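Local coordinates for thioredoxin domain-containing protein (Vibrio parahaemolyticus, PDB 2R5S), which is of unknown function as crystallised, a tetratricopeptide-repeat domain cut from a longer thioredoxin-domain protein that may have protein-disulfide reductase activity, at residues E7-Q12 against L26-T31. Residues are numbered along the deposited sequence; the frame is centred on the assembly and turned at random.
Sequences EQLLKQ and LNVIQT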
loop_
_atom_site.group_PDB
_atom_site.type_symbol
_atom_site.label_atom_id
_atom_site.label_comp_id
_atom_site.label_asym_id
_atom_site.label_seq_id
_atom_site.Cartn_x
_atom_site.Cartn_y
_atom_site.Cartn_z
ATOM N N GLU A 7 16.143 22.928 -5.094
ATOM C CA GLU A 7 15.276 24.129 -5.014
ATOM C C GLU A 7 13.940 24.103 -5.798
ATOM O O GLU A 7 12.885 24.504 -5.268
ATOM C CB GLU A 7 16.116 25.354 -5.445
ATOM C CG GLU A 7 15.304 26.573 -5.925
ATOM C CD GLU A 7 16.175 27.733 -6.373
ATOM O OE1 GLU A 7 15.991 28.852 -5.832
ATOM O OE2 GLU A 7 17.029 27.536 -7.273
ATOM N N GLN A 8 14.035 23.668 -7.059
ATOM C CA GLN A 8 12.939 23.541 -8.023
ATOM C C GLN A 8 12.199 22.224 -7.839
ATOM O O GLN A 8 10.951 22.198 -7.820
ATOM C CB GLN A 8 13.508 23.567 -9.442
ATOM C CG GLN A 8 12.684 24.350 -10.422
ATOM C CD GLN A 8 12.828 25.830 -10.190
ATOM O OE1 GLN A 8 12.120 26.418 -9.362
ATOM N NE2 GLN A 8 13.760 26.446 -10.907
ATOM N N LEU A 9 12.978 21.137 -7.746
ATOM C CA LEU A 9 12.467 19.830 -7.331
ATOM C C LEU A 9 11.456 19.958 -6.211
ATOM O O LEU A 9 10.375 19.381 -6.281
ATOM C CB LEU A 9 13.608 18.895 -6.896
ATOM C CG LEU A 9 14.437 18.277 -8.015
ATOM C CD1 LEU A 9 15.430 17.301 -7.423
ATOM C CD2 LEU A 9 13.544 17.582 -9.068
ATOM N N LEU A 10 11.822 20.726 -5.183
ATOM C CA LEU A 10 10.942 20.976 -4.042
ATOM C C LEU A 10 9.639 21.620 -4.453
ATOM O O LEU A 10 8.629 21.349 -3.822
ATOM C CB LEU A 10 11.623 21.824 -2.958
ATOM C CG LEU A 10 12.574 21.105 -1.997
ATOM C CD1 LEU A 10 12.982 22.012 -0.856
ATOM C CD2 LEU A 10 11.891 19.919 -1.427
ATOM N N LYS A 11 9.649 22.464 -5.492
ATOM C CA LYS A 11 8.383 23.039 -6.016
ATOM C C LYS A 11 7.650 22.059 -6.912
ATOM O O LYS A 11 6.432 22.093 -7.008
ATOM C CB LYS A 11 8.561 24.402 -6.734
ATOM C CG LYS A 11 7.291 25.273 -6.635
ATOM C CD LYS A 11 7.476 26.756 -7.114
ATOM C CE LYS A 11 6.129 27.397 -7.489
ATOM N NZ LYS A 11 6.011 28.892 -7.277
ATOM N N GLN A 12 8.406 21.180 -7.560
ATOM C CA GLN A 12 7.822 20.004 -8.224
ATOM C C GLN A 12 7.035 19.171 -7.214
ATOM O O GLN A 12 5.863 18.920 -7.450
ATOM C CB GLN A 12 8.880 19.157 -8.955
ATOM C CG GLN A 12 8.915 19.340 -10.437
ATOM C CD GLN A 12 7.860 18.483 -11.138
ATOM O OE1 GLN A 12 6.795 18.986 -11.551
ATOM N NE2 GLN A 12 8.147 17.173 -11.277
ATOM N N LEU A 26 6.348 11.159 -4.534
ATOM C CA LEU A 26 7.277 10.231 -3.806
ATOM C C LEU A 26 8.486 9.885 -4.647
ATOM O O LEU A 26 9.620 9.706 -4.154
ATOM C CB LEU A 26 6.569 8.908 -3.480
ATOM C CG LEU A 26 5.919 8.757 -2.105
ATOM C CD1 LEU A 26 4.821 7.638 -2.143
ATOM C CD2 LEU A 26 6.951 8.472 -1.059
ATOM N N ASN A 27 8.238 9.793 -5.937
ATOM C CA ASN A 27 9.339 9.641 -6.867
ATOM C C ASN A 27 10.313 10.835 -6.917
ATOM O O ASN A 27 11.549 10.649 -6.924
ATOM C CB ASN A 27 8.829 9.315 -8.240
ATOM C CG ASN A 27 9.947 9.059 -9.215
ATOM O OD1 ASN A 27 10.217 9.884 -10.087
ATOM N ND2 ASN A 27 10.595 7.913 -9.086
ATOM N N VAL A 28 9.772 12.059 -6.898
ATOM C CA VAL A 28 10.667 13.228 -6.914
ATOM C C VAL A 28 11.442 13.357 -5.587
ATOM O O VAL A 28 12.612 13.766 -5.560
ATOM C CB VAL A 28 9.899 14.488 -7.241
ATOM C CG1 VAL A 28 10.784 15.680 -7.120
ATOM C CG2 VAL A 28 9.272 14.388 -8.692
ATOM N N ILE A 29 10.751 13.032 -4.497
ATOM C CA ILE A 29 11.342 13.011 -3.159
ATOM C C ILE A 29 12.548 12.108 -3.109
ATOM O O ILE A 29 13.592 12.487 -2.542
ATOM C CB ILE A 29 10.360 12.499 -2.087
ATOM C CG1 ILE A 29 9.195 13.479 -1.949
ATOM C CG2 ILE A 29 11.051 12.328 -0.698
ATOM C CD1 ILE A 29 9.642 14.865 -1.738
ATOM N N GLN A 30 12.403 10.894 -3.638
ATOM C CA GLN A 30 13.505 9.956 -3.469
ATOM C C GLN A 30 14.671 10.426 -4.345
ATOM O O GLN A 30 15.752 9.967 -4.190
ATOM C CB GLN A 30 13.125 8.436 -3.543
ATOM C CG GLN A 30 12.196 7.932 -4.714
ATOM C CD GLN A 30 12.932 7.243 -5.903
ATOM O OE1 GLN A 30 12.413 7.231 -7.032
ATOM N NE2 GLN A 30 14.133 6.676 -5.652
ATOM N N THR A 31 14.453 11.421 -5.198
ATOM C CA THR A 31 15.569 11.954 -5.967
ATOM C C THR A 31 16.303 13.120 -5.312
ATOM O O THR A 31 17.371 13.469 -5.786
ATOM C CB THR A 31 15.210 12.350 -7.441
ATOM O OG1 THR A 31 14.763 13.718 -7.475
ATOM C CG2 THR A 31 14.153 11.413 -8.019
#
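Val28 fills the middle of this small, largely van der Waals contact, with one methyl against Leu9 and the other against Gln12. Its CG1 lies 3.9 Å from Leu9 CD2, the two side chains slanting across each other, and the same methyl sits 3.8 Å from Leu9 O, packing against backbone as well as side chain. Chi1 of 174° sets CG1 anti to the Val28 backbone N and is what carries this methyl to Leu9. The other branch of Leu9, CD1, approaches Thr31 OG1 at 3.6 Å, the two side chains nearly perpendicular. That hydroxyl is tied back to the preceding turn: OG1 donates to Val28 O over 2.9 Å, tilted 19° from the carbonyl plane, and Thr31 N shares the same acceptor. Helices 9-18 and 22-30 are neighbours in the chain and pack together at the N-terminal end of an all-helical tetratricopeptide-repeat domain; about 193 Å² of surface, counted over both segments, is lost to solvent here. Val13 and Leu16, further along helix 9-18, extend the packing on Val28, while Leu32 lies against Leu9. Ile29, next to Val28, packs on Val13 and also on Val42 of helix 40-52. Gln12 and Thr31 form the looser, solvent-facing margins. The Gln12 chain bends at chi2 (-83°) and brings the amide nitrogen NE2 to Val28 CG2 at 4.0 Å, a van der Waals touch in which the polar group skirts the valine methyl.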